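Local atomic coordinates of deoxyribodipyrimidine photo-lyase (Oryza sativa Japonica Group, PDB entry 3UMV), a protein that uses light to split cyclobutane pyrimidine dimers in ultraviolet-damaged DNA back into two pyrimidines, with FAD as its cofactor. Residues F81-L93 with I418-D430. Residues are numbered along the deposited sequence; the frame is centred on the assembly and turned at random.
With FAD (flavin-adenine dinucleotide), chain I; URE (urea), chain M.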
loop_
_atom_site.group_PDB
_atom_site.type_symbol
_atom_site.label_atom_id
_atom_site.label_comp_id
_atom_site.label_asym_id
_atom_site.label_seq_id
_atom_site.Cartn_x
_atom_site.Cartn_y
_atom_site.Cartn_z
ATOM N N PHE A 81 5.511 -4.209 15.705
ATOM C CA PHE A 81 5.708 -3.722 14.333
ATOM C C PHE A 81 4.488 -3.020 13.741
ATOM O O PHE A 81 3.384 -3.131 14.258
ATOM C CB PHE A 81 6.179 -4.864 13.416
ATOM C CG PHE A 81 7.371 -5.613 13.965
ATOM C CD1 PHE A 81 8.613 -5.007 14.016
ATOM C CD2 PHE A 81 7.243 -6.912 14.431
ATOM C CE1 PHE A 81 9.720 -5.678 14.528
ATOM C CE2 PHE A 81 8.345 -7.594 14.944
ATOM C CZ PHE A 81 9.581 -6.974 14.990
ATOM N N LEU A 82 4.696 -2.285 12.653
ATOM C CA LEU A 82 3.601 -1.552 12.020
ATOM C C LEU A 82 2.459 -2.484 11.625
ATOM O O LEU A 82 2.617 -3.366 10.770
ATOM C CB LEU A 82 4.101 -0.798 10.795
ATOM C CG LEU A 82 3.027 0.090 10.149
ATOM C CD1 LEU A 82 2.505 1.076 11.200
ATOM C CD2 LEU A 82 3.599 0.799 8.935
ATOM N N LEU A 83 1.306 -2.274 12.245
ATOM C CA LEU A 83 0.109 -3.075 11.987
ATOM C C LEU A 83 0.388 -4.580 12.017
ATOM O O LEU A 83 -0.149 -5.341 11.213
ATOM C CB LEU A 83 -0.549 -2.655 10.662
ATOM C CG LEU A 83 -1.184 -1.254 10.700
ATOM C CD1 LEU A 83 -1.498 -0.727 9.312
ATOM C CD2 LEU A 83 -2.430 -1.227 11.604
ATOM N N SER A 84 1.228 -4.996 12.959
ATOM C CA SER A 84 1.535 -6.412 13.163
ATOM C C SER A 84 2.167 -7.104 11.949
ATOM O O SER A 84 1.871 -8.269 11.668
ATOM C CB SER A 84 0.287 -7.175 13.624
ATOM O OG SER A 84 -0.267 -6.581 14.786
ATOM N N ALA A 85 3.047 -6.395 11.246
ATOM C CA ALA A 85 3.838 -7.012 10.194
ATOM C C ALA A 85 4.453 -8.317 10.701
ATOM O O ALA A 85 4.885 -8.409 11.856
ATOM C CB ALA A 85 4.927 -6.060 9.724
ATOM N N ARG A 86 4.468 -9.316 9.827
ATOM C CA ARG A 86 5.018 -10.630 10.130
ATOM C C ARG A 86 6.324 -10.785 9.361
ATOM O O ARG A 86 6.712 -9.896 8.607
ATOM C CB ARG A 86 4.047 -11.738 9.706
ATOM C CG ARG A 86 2.595 -11.582 10.159
ATOM C CD ARG A 86 2.484 -11.311 11.639
ATOM N NE ARG A 86 1.219 -11.792 12.207
ATOM C CZ ARG A 86 0.030 -11.219 12.013
ATOM N NH1 ARG A 86 -0.081 -10.150 11.244
ATOM N NH2 ARG A 86 -1.057 -11.722 12.588
ATOM N N ARG A 87 6.987 -11.925 9.534
ATOM C CA ARG A 87 8.257 -12.181 8.857
ATOM C C ARG A 87 8.194 -11.847 7.376
ATOM O O ARG A 87 9.090 -11.189 6.847
ATOM C CB ARG A 87 8.671 -13.645 9.022
ATOM C CG ARG A 87 9.773 -14.072 8.078
ATOM C CD ARG A 87 10.232 -15.513 8.355
ATOM N NE ARG A 87 10.780 -15.673 9.695
ATOM C CZ ARG A 87 12.075 -15.540 9.988
ATOM N NH1 ARG A 87 12.946 -15.242 9.030
ATOM N NH2 ARG A 87 12.500 -15.694 11.233
ATOM N N ARG A 88 7.144 -12.331 6.717
ATOM C CA ARG A 88 6.918 -12.124 5.288
ATOM C C ARG A 88 7.033 -10.670 4.875
ATOM O O ARG A 88 7.702 -10.353 3.894
ATOM C CB ARG A 88 5.531 -12.645 4.888
ATOM C CG ARG A 88 5.126 -12.334 3.441
ATOM C CD ARG A 88 3.877 -13.122 3.016
ATOM N NE ARG A 88 4.165 -14.550 2.910
ATOM C CZ ARG A 88 3.250 -15.508 2.810
ATOM N NH1 ARG A 88 1.963 -15.222 2.793
ATOM N NH2 ARG A 88 3.636 -16.772 2.721
ATOM N N GLN A 89 6.354 -9.791 5.601
ATOM C CA GLN A 89 6.347 -8.376 5.247
ATOM C C GLN A 89 7.591 -7.639 5.718
ATOM O O GLN A 89 8.091 -6.741 5.021
ATOM C CB GLN A 89 5.092 -7.684 5.781
ATOM C CG GLN A 89 3.783 -8.231 5.197
ATOM C CD GLN A 89 3.299 -9.490 5.909
ATOM O OE1 GLN A 89 3.850 -9.893 6.951
ATOM N NE2 GLN A 89 2.273 -10.129 5.345
ATOM N N LEU A 90 8.082 -8.011 6.900
ATOM C CA LEU A 90 9.290 -7.404 7.443
ATOM C C LEU A 90 10.517 -7.744 6.594
ATOM O O LEU A 90 11.389 -6.895 6.351
ATOM C CB LEU A 90 9.480 -7.843 8.895
ATOM C CG LEU A 90 8.452 -7.262 9.869
ATOM C CD1 LEU A 90 8.540 -7.947 11.232
ATOM C CD2 LEU A 90 8.653 -5.784 10.014
ATOM N N GLY A 91 10.575 -8.985 6.114
ATOM C CA GLY A 91 11.719 -9.413 5.338
ATOM C C GLY A 91 11.783 -8.653 4.027
ATOM O O GLY A 91 12.849 -8.209 3.605
ATOM N N PHE A 92 10.631 -8.500 3.390
ATOM C CA PHE A 92 10.525 -7.771 2.124
ATOM C C PHE A 92 10.916 -6.296 2.299
ATOM O O PHE A 92 11.658 -5.733 1.487
ATOM C CB PHE A 92 9.099 -7.879 1.575
ATOM C CG PHE A 92 8.984 -7.623 0.086
ATOM C CD1 PHE A 92 9.189 -8.650 -0.824
ATOM C CD2 PHE A 92 8.648 -6.357 -0.400
ATOM C CE1 PHE A 92 9.086 -8.425 -2.189
ATOM C CE2 PHE A 92 8.528 -6.124 -1.749
ATOM C CZ PHE A 92 8.743 -7.159 -2.658
ATOM N N LEU A 93 10.400 -5.661 3.348
ATOM C CA LEU A 93 10.697 -4.257 3.591
ATOM C C LEU A 93 12.193 -4.091 3.830
ATOM O O LEU A 93 12.834 -3.240 3.218
ATOM C CB LEU A 93 9.910 -3.734 4.801
ATOM C CG LEU A 93 10.143 -2.272 5.206
ATOM C CD1 LEU A 93 8.954 -1.785 5.995
ATOM C CD2 LEU A 93 11.426 -2.109 6.011
ATOM N N ILE A 418 -9.843 -8.676 7.508
ATOM C CA ILE A 418 -8.754 -7.724 7.657
ATOM C C ILE A 418 -7.585 -8.407 8.340
ATOM O O ILE A 418 -6.450 -8.274 7.920
ATOM C CB ILE A 418 -9.215 -6.454 8.455
ATOM C CG1 ILE A 418 -10.138 -5.597 7.585
ATOM C CG2 ILE A 418 -8.035 -5.635 8.953
ATOM C CD1 ILE A 418 -10.796 -4.449 8.356
ATOM N N TYR A 419 -7.869 -9.187 9.375
ATOM C CA TYR A 419 -6.815 -9.909 10.072
ATOM C C TYR A 419 -6.066 -10.843 9.121
ATOM O O TYR A 419 -4.843 -10.838 9.092
ATOM C CB TYR A 419 -7.401 -10.691 11.253
ATOM C CG TYR A 419 -6.530 -11.826 11.751
ATOM C CD1 TYR A 419 -5.449 -11.596 12.590
ATOM C CD2 TYR A 419 -6.790 -13.131 11.357
ATOM C CE1 TYR A 419 -4.651 -12.647 13.027
ATOM C CE2 TYR A 419 -6.008 -14.186 11.790
ATOM C CZ TYR A 419 -4.939 -13.938 12.620
ATOM O OH TYR A 419 -4.168 -15.001 13.042
ATOM N N LEU A 420 -6.800 -11.633 8.342
ATOM C CA LEU A 420 -6.173 -12.573 7.415
ATOM C C LEU A 420 -5.392 -11.869 6.308
ATOM O O LEU A 420 -4.268 -12.248 5.994
ATOM C CB LEU A 420 -7.221 -13.496 6.805
ATOM C CG LEU A 420 -7.795 -14.471 7.835
ATOM C CD1 LEU A 420 -8.944 -15.276 7.244
ATOM C CD2 LEU A 420 -6.690 -15.382 8.371
ATOM N N ASN A 421 -6.010 -10.854 5.724
ATOM C CA ASN A 421 -5.394 -10.069 4.664
ATOM C C ASN A 421 -4.071 -9.448 5.132
ATOM O O ASN A 421 -3.041 -9.538 4.468
ATOM C CB ASN A 421 -6.390 -8.994 4.219
ATOM C CG ASN A 421 -5.870 -8.141 3.071
ATOM O OD1 ASN A 421 -6.110 -8.452 1.903
ATOM N ND2 ASN A 421 -5.158 -7.063 3.402
ATOM N N ASP A 422 -4.107 -8.825 6.298
ATOM C CA ASP A 422 -2.916 -8.187 6.852
ATOM C C ASP A 422 -1.854 -9.193 7.296
ATOM O O ASP A 422 -0.665 -8.901 7.247
ATOM C CB ASP A 422 -3.324 -7.270 8.006
ATOM C CG ASP A 422 -4.011 -5.990 7.525
ATOM O OD1 ASP A 422 -4.284 -5.834 6.307
ATOM O OD2 ASP A 422 -4.243 -5.110 8.371
ATOM N N LYS A 423 -2.275 -10.382 7.729
ATOM C CA LYS A 423 -1.314 -11.392 8.143
ATOM C C LYS A 423 -0.522 -11.975 6.967
ATOM O O LYS A 423 0.690 -12.129 7.049
ATOM C CB LYS A 423 -2.018 -12.519 8.908
ATOM C CG LYS A 423 -1.124 -13.667 9.290
ATOM C CD LYS A 423 -1.820 -14.558 10.303
ATOM C CE LYS A 423 -0.845 -15.547 10.917
ATOM N NZ LYS A 423 -1.495 -16.408 11.960
ATOM N N TYR A 424 -1.224 -12.300 5.886
ATOM C CA TYR A 424 -0.662 -13.100 4.804
ATOM C C TYR A 424 -0.274 -12.360 3.523
ATOM O O TYR A 424 0.640 -12.793 2.808
ATOM C CB TYR A 424 -1.642 -14.233 4.459
ATOM C CG TYR A 424 -1.717 -15.282 5.558
ATOM C CD1 TYR A 424 -2.835 -15.405 6.374
ATOM C CD2 TYR A 424 -0.649 -16.122 5.788
ATOM C CE1 TYR A 424 -2.894 -16.381 7.376
ATOM C CE2 TYR A 424 -0.697 -17.092 6.785
ATOM C CZ TYR A 424 -1.813 -17.204 7.575
ATOM O OH TYR A 424 -1.847 -18.167 8.557
ATOM N N GLU A 425 -0.981 -11.283 3.190
ATOM C CA GLU A 425 -0.711 -10.602 1.926
ATOM C C GLU A 425 0.577 -9.776 1.981
ATOM O O GLU A 425 0.851 -9.068 2.948
ATOM C CB GLU A 425 -1.886 -9.713 1.499
ATOM C CG GLU A 425 -3.199 -10.417 1.311
ATOM C CD GLU A 425 -3.341 -11.118 -0.039
ATOM O OE1 GLU A 425 -4.482 -11.447 -0.409
ATOM O OE2 GLU A 425 -2.327 -11.327 -0.731
ATOM N N ILE A 426 1.369 -9.869 0.924
ATOM C CA ILE A 426 2.574 -9.063 0.822
ATOM C C ILE A 426 2.229 -7.589 0.617
ATOM O O ILE A 426 3.006 -6.714 0.978
ATOM C CB ILE A 426 3.500 -9.591 -0.296
ATOM C CG1 ILE A 426 4.861 -8.889 -0.227
ATOM C CG2 ILE A 426 2.836 -9.471 -1.673
ATOM C CD1 ILE A 426 5.524 -9.033 1.108
ATOM N N ASP A 427 1.035 -7.329 0.096
ATOM C CA ASP A 427 0.570 -5.977 -0.201
ATOM C C ASP A 427 -0.439 -5.447 0.834
ATOM O O ASP A 427 -1.076 -4.405 0.633
ATOM C CB ASP A 427 0.018 -5.907 -1.651
ATOM C CG ASP A 427 -1.145 -6.875 -1.900
ATOM O OD1 ASP A 427 -1.795 -7.324 -0.935
ATOM O OD2 ASP A 427 -1.419 -7.186 -3.079
ATOM N N GLY A 428 -0.544 -6.158 1.958
ATOM C CA GLY A 428 -1.540 -5.879 2.979
ATOM C C GLY A 428 -1.136 -4.770 3.931
ATOM O O GLY A 428 -0.098 -4.136 3.738
ATOM N N ARG A 429 -1.954 -4.534 4.957
ATOM C CA ARG A 429 -1.740 -3.411 5.876
ATOM C C ARG A 429 -1.650 -2.127 5.049
ATOM O O ARG A 429 -0.683 -1.367 5.139
ATOM C CB ARG A 429 -0.478 -3.632 6.738
ATOM C CG ARG A 429 -0.540 -4.857 7.672
ATOM C CD ARG A 429 0.865 -5.291 8.142
ATOM N NE ARG A 429 1.802 -5.305 7.022
ATOM C CZ ARG A 429 2.846 -4.483 6.901
ATOM N NH1 ARG A 429 3.138 -3.602 7.865
ATOM N NH2 ARG A 429 3.614 -4.552 5.819
ATOM N N ASP A 430 -2.698 -1.900 4.258
ATOM C CA ASP A 430 -2.701 -0.919 3.186
ATOM C C ASP A 430 -4.106 -0.346 3.082
ATOM O O ASP A 430 -5.074 -1.071 3.225
ATOM C CB ASP A 430 -2.370 -1.633 1.860
ATOM C CG ASP A 430 -2.060 -0.659 0.723
ATOM O OD1 ASP A 430 -3.005 -0.167 0.065
ATOM O OD2 ASP A 430 -0.864 -0.382 0.494
HETATM P PA FAD I . -3.448 -5.347 -11.071
HETATM O O1A FAD I . -4.756 -5.845 -11.606
HETATM O O2A FAD I . -2.289 -5.493 -12.018
HETATM O O5B FAD I . -3.641 -3.823 -10.623
HETATM C C5B FAD I . -2.596 -2.879 -10.708
HETATM C C4B FAD I . -2.658 -1.924 -9.512
HETATM O O4B FAD I . -3.903 -1.245 -9.437
HETATM C C3B FAD I . -2.547 -2.663 -8.193
HETATM O O3B FAD I . -1.204 -2.923 -7.856
HETATM C C2B FAD I . -3.169 -1.674 -7.251
HETATM O O2B FAD I . -2.258 -0.620 -7.002
HETATM C C1B FAD I . -4.288 -1.108 -8.087
HETATM N N9A FAD I . -5.549 -1.824 -7.835
HETATM C C8A FAD I . -6.063 -2.889 -8.526
HETATM N N7A FAD I . -7.245 -3.218 -7.956
HETATM C C5A FAD I . -7.479 -2.385 -6.903
HETATM C C6A FAD I . -8.514 -2.252 -5.969
HETATM N N6A FAD I . -9.627 -2.981 -6.038
HETATM N N1A FAD I . -8.445 -1.270 -5.005
HETATM C C2A FAD I . -7.366 -0.417 -4.969
HETATM N N3A FAD I . -6.346 -0.551 -5.885
HETATM C C4A FAD I . -6.414 -1.508 -6.837
HETATM N N1 FAD I . -4.822 -4.255 -2.640
HETATM C C2 FAD I . -3.641 -3.984 -2.012
HETATM O O2 FAD I . -2.824 -3.285 -2.610
HETATM N N3 FAD I . -3.397 -4.462 -0.736
HETATM C C4 FAD I . -4.339 -5.239 -0.084
HETATM O O4 FAD I . -4.115 -5.669 1.052
HETATM C C4X FAD I . -5.542 -5.500 -0.728
HETATM N N5 FAD I . -6.513 -6.276 -0.141
HETATM C C5X FAD I . -7.711 -6.508 -0.788
HETATM C C6 FAD I . -8.707 -7.273 -0.166
HETATM C C7 FAD I . -9.919 -7.514 -0.821
HETATM C C7M FAD I . -10.979 -8.328 -0.125
HETATM C C8 FAD I . -10.119 -6.993 -2.103
HETATM C C8M FAD I . -11.395 -7.221 -2.857
HETATM C C9 FAD I . -9.122 -6.249 -2.711
HETATM C C9A FAD I . -7.928 -6.005 -2.058
HETATM N N10 FAD I . -6.939 -5.265 -2.674
HETATM C C10 FAD I . -5.769 -5.016 -2.000
HETATM C "C1'" FAD I . -7.118 -4.690 -4.072
HETATM C "C2'" FAD I . -6.629 -5.631 -5.218
HETATM O "O2'" FAD I . -7.101 -6.979 -5.116
HETATM C "C3'" FAD I . -5.098 -5.683 -5.375
HETATM O "O3'" FAD I . -4.595 -4.374 -5.432
HETATM C "C4'" FAD I . -4.642 -6.429 -6.631
HETATM O "O4'" FAD I . -5.129 -7.757 -6.602
HETATM C "C5'" FAD I . -3.115 -6.392 -6.678
HETATM O "O5'" FAD I . -2.531 -7.252 -7.627
HETATM P P FAD I . -1.827 -6.621 -8.925
HETATM O O1P FAD I . -0.841 -5.539 -8.530
HETATM O O2P FAD I . -1.191 -7.725 -9.729
HETATM O O3P FAD I . -3.166 -6.077 -9.643
HETATM C C URE M . 7.725 0.618 9.394
HETATM O O URE M . 7.907 1.823 9.198
HETATM N N1 URE M . 8.083 0.082 10.531
HETATM N N2 URE M . 7.145 -0.138 8.491
HETATM O O HOH W 1 -2.612 -5.998 11.246
HETATM O O HOH W 2 -2.992 -9.605 10.959
HETATM O O HOH W 3 -1.756 -14.342 13.966
HETATM O O HOH W 4 1.147 -9.064 8.985
#
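With CG anti to the carbonyl carbon (chi1 -62°) and a bend at chi2 (83°), Q89 turns its amide to the end of helix 418-424, where NE2 donates to K423 O at 3.1 Å and, almost straight, to E425 O at 3.0 Å, from above both carbonyl planes. Its OE1 accepts a hydrogen bond from the backbone N of R86, the N-cap residue of helix 87-93. A leucine at Q89 would probably leave both carbonyls without this donor and the amide of R86 without its acceptor. R88, bent at chi3, brings NH1 in the plane of its guanidinium to a lone pair of Y424 O (2.8 Å); its NE and NH2 donate hydrogen bonds to P237 O and V386 O. The contact joins the N-terminal alpha/beta domain of the photolyase fold to the helical part that holds FAD: N421 ND2 donates to flavin O4 at 2.9 Å, and D427 O accepts a hydrogen bond from flavin N3. R429 slides along L83 and donates from NH1 to L82 O (3.0 Å), with A85 CB over one guanidinium face. K423 CG lies 3.8 Å above the R86 guanidinium; E234 forms salt bridges with both residues, and E369 forms a second one with K423 NZ. One water accepts hydrogen bonds from R86 NH2 and K423 NZ, and I426 CD1 packs on F92 CB.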